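PDB 7CDH: isoaspartyl dipeptidase from Fervidobacterium islandicum, which probably hydrolyses isoaspartyl (beta-aspartyl) dipeptides as a zinc-dependent M38 metallopeptidase of the amidohydrolase family. Local coordinates for residues L51-G56 with F354-E359; T313-L318 with S361-S366. All blocks are in the same frame, centred on the assembly; numbering follows the deposited sequence.

Contact 1 (L51-G56 with F354-E359)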
loop_
_atom_site.group_PDB
_atom_site.type_symbol
_atom_site.label_atom_id
_atom_site.label_comp_id
_atom_site.label_asym_id
_atom_site.label_seq_id
_atom_site.Cartn_x
_atom_site.Cartn_y
_atom_site.Cartn_z
ATOM N N LEU A 51 51.071 12.588 -31.836
ATOM C CA LEU A 51 49.854 11.968 -31.250
ATOM C C LEU A 51 48.778 11.739 -32.324
ATOM O O LEU A 51 48.667 12.540 -33.267
ATOM C CB LEU A 51 49.310 12.837 -30.108
ATOM C CG LEU A 51 50.321 13.293 -29.051
ATOM C CD1 LEU A 51 49.641 14.122 -27.975
ATOM C CD2 LEU A 51 51.073 12.127 -28.421
ATOM N N LEU A 52 48.021 10.656 -32.145
ATOM C CA LEU A 52 46.726 10.385 -32.800
ATOM C C LEU A 52 45.632 10.984 -31.894
ATOM O O LEU A 52 45.724 10.783 -30.660
ATOM C CB LEU A 52 46.546 8.865 -32.953
ATOM C CG LEU A 52 47.802 8.068 -33.313
ATOM C CD1 LEU A 52 47.489 6.603 -33.542
ATOM C CD2 LEU A 52 48.470 8.635 -34.554
ATOM N N LEU A 53 44.694 11.739 -32.477
ATOM C CA LEU A 53 43.441 12.223 -31.859
ATOM C C LEU A 53 42.300 11.258 -32.224
ATOM O O LEU A 53 41.987 11.134 -33.424
ATOM C CB LEU A 53 43.135 13.644 -32.341
ATOM C CG LEU A 53 41.877 14.265 -31.729
ATOM C CD1 LEU A 53 42.111 14.642 -30.273
ATOM C CD2 LEU A 53 41.401 15.473 -32.507
ATOM N N LEU A 54 41.699 10.637 -31.201
ATOM C CA LEU A 54 40.609 9.633 -31.300
ATOM C C LEU A 54 39.347 10.208 -30.640
ATOM O O LEU A 54 39.390 11.142 -29.840
ATOM C CB LEU A 54 41.057 8.340 -30.603
ATOM C CG LEU A 54 41.979 7.380 -31.368
ATOM C CD1 LEU A 54 43.061 8.086 -32.160
ATOM C CD2 LEU A 54 42.621 6.377 -30.424
ATOM N N PRO A 55 38.148 9.658 -30.925
ATOM C CA PRO A 55 36.968 10.015 -30.154
ATOM C C PRO A 55 37.121 9.363 -28.771
ATOM O O PRO A 55 37.692 8.297 -28.704
ATOM C CB PRO A 55 35.807 9.396 -30.934
ATOM C CG PRO A 55 36.427 8.903 -32.244
ATOM C CD PRO A 55 37.866 8.613 -31.916
ATOM N N GLY A 56 36.633 10.012 -27.705
ATOM C CA GLY A 56 36.647 9.408 -26.363
ATOM C C GLY A 56 35.920 8.074 -26.393
ATOM O O GLY A 56 34.898 7.971 -27.091
ATOM N N PHE A 354 37.513 13.394 -26.578
ATOM C CA PHE A 354 38.687 12.930 -27.369
ATOM C C PHE A 354 39.727 12.256 -26.480
ATOM O O PHE A 354 39.804 12.586 -25.298
ATOM C CB PHE A 354 39.468 14.095 -27.977
ATOM C CG PHE A 354 38.655 15.187 -28.623
ATOM C CD1 PHE A 354 37.718 14.897 -29.599
ATOM C CD2 PHE A 354 38.875 16.512 -28.293
ATOM C CE1 PHE A 354 36.959 15.903 -30.172
ATOM C CE2 PHE A 354 38.141 17.522 -28.897
ATOM C CZ PHE A 354 37.189 17.211 -29.836
ATOM N N ILE A 355 40.504 11.331 -27.035
ATOM C CA ILE A 355 41.772 10.881 -26.398
ATOM C C ILE A 355 42.921 11.164 -27.373
ATOM O O ILE A 355 42.735 11.180 -28.605
ATOM C CB ILE A 355 41.729 9.408 -25.943
ATOM C CG1 ILE A 355 41.510 8.446 -27.105
ATOM C CG2 ILE A 355 40.693 9.211 -24.853
ATOM C CD1 ILE A 355 41.739 6.973 -26.769
ATOM N N LEU A 356 44.076 11.432 -26.813
ATOM C CA LEU A 356 45.318 11.631 -27.574
ATOM C C LEU A 356 46.224 10.464 -27.231
ATOM O O LEU A 356 46.489 10.229 -26.053
ATOM C CB LEU A 356 45.903 12.982 -27.181
ATOM C CG LEU A 356 45.177 14.179 -27.784
ATOM C CD1 LEU A 356 45.493 15.441 -27.013
ATOM C CD2 LEU A 356 45.559 14.347 -29.254
ATOM N N VAL A 357 46.605 9.713 -28.244
ATOM C CA VAL A 357 47.440 8.496 -28.096
ATOM C C VAL A 357 48.805 8.768 -28.730
ATOM O O VAL A 357 48.903 9.537 -29.692
ATOM C CB VAL A 357 46.652 7.356 -28.736
ATOM C CG1 VAL A 357 47.479 6.108 -28.918
ATOM C CG2 VAL A 357 45.413 7.087 -27.902
ATOM N N ASP A 358 49.858 8.232 -28.149
ATOM C CA ASP A 358 51.217 8.297 -28.736
ATOM C C ASP A 358 51.259 7.359 -29.959
ATOM O O ASP A 358 50.871 6.187 -29.815
ATOM C CB ASP A 358 52.228 7.931 -27.658
ATOM C CG ASP A 358 53.642 8.127 -28.133
ATOM O OD1 ASP A 358 54.123 7.244 -28.909
ATOM O OD2 ASP A 358 54.216 9.180 -27.759
ATOM N N GLU A 359 51.675 7.840 -31.135
ATOM C CA GLU A 359 51.594 7.046 -32.393
ATOM C C GLU A 359 52.576 5.867 -32.347
ATOM O O GLU A 359 52.296 4.872 -33.010
ATOM C CB GLU A 359 51.800 7.928 -33.621
ATOM C CG GLU A 359 53.201 8.518 -33.721
ATOM C CD GLU A 359 53.439 9.429 -34.914
ATOM O OE1 GLU A 359 52.506 9.575 -35.751
ATOM O OE2 GLU A 359 54.567 9.971 -35.006
#

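Contact 2 (T313-L318 with S361-S366)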
loop_
_atom_site.group_PDB
_atom_site.type_symbol
_atom_site.label_atom_id
_atom_site.label_comp_id
_atom_site.label_asym_id
_atom_site.label_seq_id
_atom_site.Cartn_x
_atom_site.Cartn_y
_atom_site.Cartn_z
ATOM N N THR A 313 41.896 -4.001 -24.988
ATOM C CA THR A 313 41.247 -4.943 -25.946
ATOM C C THR A 313 41.424 -4.370 -27.359
ATOM O O THR A 313 41.824 -5.118 -28.220
ATOM C CB THR A 313 39.800 -5.296 -25.555
ATOM O OG1 THR A 313 39.853 -6.023 -24.316
ATOM C CG2 THR A 313 39.086 -6.150 -26.584
ATOM N N ILE A 314 41.263 -3.070 -27.540
ATOM C CA ILE A 314 41.513 -2.385 -28.834
ATOM C C ILE A 314 42.978 -2.619 -29.272
ATOM O O ILE A 314 43.207 -2.955 -30.456
ATOM C CB ILE A 314 41.149 -0.903 -28.720
ATOM C CG1 ILE A 314 39.639 -0.724 -28.584
ATOM C CG2 ILE A 314 41.697 -0.104 -29.900
ATOM C CD1 ILE A 314 39.248 0.663 -28.127
ATOM N N ARG A 315 43.935 -2.483 -28.361
ATOM C CA ARG A 315 45.371 -2.692 -28.646
ATOM C C ARG A 315 45.608 -4.158 -29.039
ATOM O O ARG A 315 46.433 -4.388 -29.943
ATOM C CB ARG A 315 46.236 -2.270 -27.461
ATOM C CG ARG A 315 46.399 -0.764 -27.351
ATOM C CD ARG A 315 47.365 -0.374 -26.267
ATOM N NE ARG A 315 48.722 -0.639 -26.711
ATOM C CZ ARG A 315 49.835 -0.223 -26.094
ATOM N NH1 ARG A 315 49.761 0.487 -24.981
ATOM N NH2 ARG A 315 51.022 -0.518 -26.606
ATOM N N LYS A 316 44.900 -5.123 -28.456
ATOM C CA LYS A 316 45.123 -6.544 -28.823
ATOM C C LYS A 316 44.591 -6.817 -30.233
ATOM O O LYS A 316 45.156 -7.691 -30.915
ATOM C CB LYS A 316 44.518 -7.514 -27.808
ATOM C CG LYS A 316 45.332 -7.708 -26.535
ATOM C CD LYS A 316 46.807 -7.962 -26.732
ATOM C CE LYS A 316 47.430 -8.692 -25.556
ATOM N NZ LYS A 316 48.841 -8.294 -25.317
ATOM N N VAL A 317 43.557 -6.107 -30.673
ATOM C CA VAL A 317 42.963 -6.336 -32.020
ATOM C C VAL A 317 43.889 -5.700 -33.085
ATOM O O VAL A 317 44.144 -6.354 -34.107
ATOM C CB VAL A 317 41.502 -5.850 -32.082
ATOM C CG1 VAL A 317 40.883 -6.071 -33.471
ATOM C CG2 VAL A 317 40.660 -6.550 -31.031
ATOM N N LEU A 318 44.460 -4.527 -32.811
ATOM C CA LEU A 318 45.405 -3.843 -33.715
ATOM C C LEU A 318 46.575 -4.786 -34.032
ATOM O O LEU A 318 46.922 -4.914 -35.222
ATOM C CB LEU A 318 45.899 -2.556 -33.058
ATOM C CG LEU A 318 44.871 -1.444 -32.899
ATOM C CD1 LEU A 318 45.506 -0.219 -32.250
ATOM C CD2 LEU A 318 44.208 -1.096 -34.225
ATOM N N SER A 361 54.067 4.199 -29.106
ATOM C CA SER A 361 53.743 3.323 -27.947
ATOM C C SER A 361 52.231 3.041 -27.843
ATOM O O SER A 361 51.855 1.980 -27.287
ATOM C CB SER A 361 54.259 3.927 -26.679
ATOM O OG SER A 361 53.462 5.040 -26.311
ATOM N N PHE A 362 51.379 3.926 -28.360
ATOM C CA PHE A 362 49.900 3.785 -28.304
ATOM C C PHE A 362 49.404 3.932 -26.850
ATOM O O PHE A 362 48.354 3.430 -26.498
ATOM C CB PHE A 362 49.464 2.466 -28.944
ATOM C CG PHE A 362 48.954 2.642 -30.341
ATOM C CD1 PHE A 362 49.836 2.845 -31.393
ATOM C CD2 PHE A 362 47.600 2.609 -30.606
ATOM C CE1 PHE A 362 49.371 3.002 -32.687
ATOM C CE2 PHE A 362 47.132 2.767 -31.901
ATOM C CZ PHE A 362 48.018 2.971 -32.938
ATOM N N GLU A 363 50.145 4.651 -26.028
ATOM C CA GLU A 363 49.794 4.937 -24.626
ATOM C C GLU A 363 48.881 6.163 -24.623
ATOM O O GLU A 363 49.137 7.097 -25.419
ATOM C CB GLU A 363 51.088 5.105 -23.833
ATOM C CG GLU A 363 51.895 3.816 -23.732
ATOM C CD GLU A 363 51.641 2.982 -22.484
ATOM O OE1 GLU A 363 52.009 3.458 -21.383
ATOM O OE2 GLU A 363 51.082 1.862 -22.607
ATOM N N ILE A 364 47.820 6.147 -23.804
ATOM C CA ILE A 364 46.914 7.326 -23.684
ATOM C C ILE A 364 47.700 8.440 -22.976
ATOM O O ILE A 364 48.217 8.199 -21.879
ATOM C CB ILE A 364 45.574 6.971 -22.993
ATOM C CG1 ILE A 364 44.689 6.120 -23.903
ATOM C CG2 ILE A 364 44.823 8.228 -22.553
ATOM C CD1 ILE A 364 43.788 5.204 -23.154
ATOM N N VAL A 365 47.820 9.620 -23.574
ATOM C CA VAL A 365 48.616 10.706 -22.935
ATOM C C VAL A 365 47.710 11.895 -22.655
ATOM O O VAL A 365 48.074 12.706 -21.810
ATOM C CB VAL A 365 49.857 11.102 -23.776
ATOM C CG1 VAL A 365 50.814 9.924 -23.958
ATOM C CG2 VAL A 365 49.475 11.678 -25.129
ATOM N N SER A 366 46.614 12.068 -23.375
ATOM C CA SER A 366 45.681 13.150 -22.998
ATOM C C SER A 366 44.233 12.713 -23.207
ATOM O O SER A 366 43.969 11.842 -24.066
ATOM C CB SER A 366 46.058 14.430 -23.688
ATOM O OG SER A 366 47.358 14.812 -23.267
#

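Contact 1 (L51-G56 with F354-E359)
L52 pairs with V357 and L54 with I355 in an antiparallel beta ladder. The ladder joins strand 51-59 of this amidohydrolase to strand 354-358, which comes long after it in the chain. Both residues of each pair exchange two backbone hydrogen bonds. The bond from L54 N to I355 O is nearly straight, with an angle of 174° at the hydrogen. The bond from I355 N reaches L54 O from well above the carbonyl plane.

The tight part is the leucine-rich middle and the F354 end. On one face of the sheet, L54 meets both I355 and V357. L54 CB lies 3.5 Å from I355 CG1, and L54 CD2 lies 3.8 Å from V357 CG2. On the other face, L53 CG is anti to the backbone N (chi1 -178°). Beyond it, CD1 sits between two neighbours, 3.5 Å from F354 CB and 3.6 Å from L356 CD2. The F354 ring also packs edge-to-face with F23. L51 crosses L356 at about a right angle and touches its CB with CD1.

The D358 and E359 end is looser and partly exposed. The L51 and D358 side chains diverge, and D358 OD1 accepts hydrogen bonds from Q360 N and S361 N in the following turn. The E359 carboxylate forms a salt bridge with K9 of the neighbouring strand 8-11.

Strand 51-59 leads directly to the zinc ligands H61 and H63. The ladder therefore brings a late strand of the chain against the strand that enters the metal site. At the partly exposed end, L52 CD2 lies 3.5 Å from E359 CB.

Contact 2 (T313-L318 with S361-S366)
R315 reaches from helix 309-318 to the turn at S361-E363, and it has the most surface buried here. Its chain bends at chi3 (75°), which sets the place of CZ relative to CG only through NE. The guanidinium lies beyond, beside the turn. NH1 makes a salt bridge to E363 OE2 at 3.0 Å. The oxygen lies in the guanidinium plane and uses its anti lone pair. The two flat groups are steeply turned, 71° apart, and the bond is bent.

F362 is the second main partner. Its CB sits over one face of the guanidinium, offset toward the rim, and lies 3.9 Å from R315 NE. The backbone oxygens of S361 and F362 are on a face of the same group. F362 O accepts a hydrogen bond from W311 NE1, one helical turn before R315.

L318 is the third. It sits at the C-terminal end of the helix and points toward the turn. Its CD1 meets the F362 ring obliquely, 3.4 Å from CE2. L318 also packs on L324 and V327 of the next helix, while F362 touches L52.

The contact is therefore apolar at L318 and ionic at E363. F362 meets both L318 and R315, its ring against L318 and its CB over the R315 guanidinium. The contact lies at the surface, and E363 is exposed. F362 has a left-handed backbone in the five-residue connection between strands 354-358 and 364-369. The arrangement is that of a helix of the TIM-barrel domain flanked by the turn of an antiparallel beta hairpin.

Overall arrangement
After the N-terminal strands, the chain lays down 51-56, on the strand that runs to the zinc ligands. It then builds most of the TIM-barrel domain before helix 309-318 supplies the first half of contact 2. Strand 354-358 comes back to close contact 1 over a loop of about 300 residues. Segment 361-366, the turn and the start of the next strand, closes contact 2 over about 40. The segments alternate, so the two loops cross rather than nest. Strands 354-358 and 364-369 are sheet neighbours, probably bonded through L356 N to S366 O. V365 and S366 both face L356 in a classic beta bulge. Together the contacts tie strand 51-59, the C-terminal hairpin and a late helix.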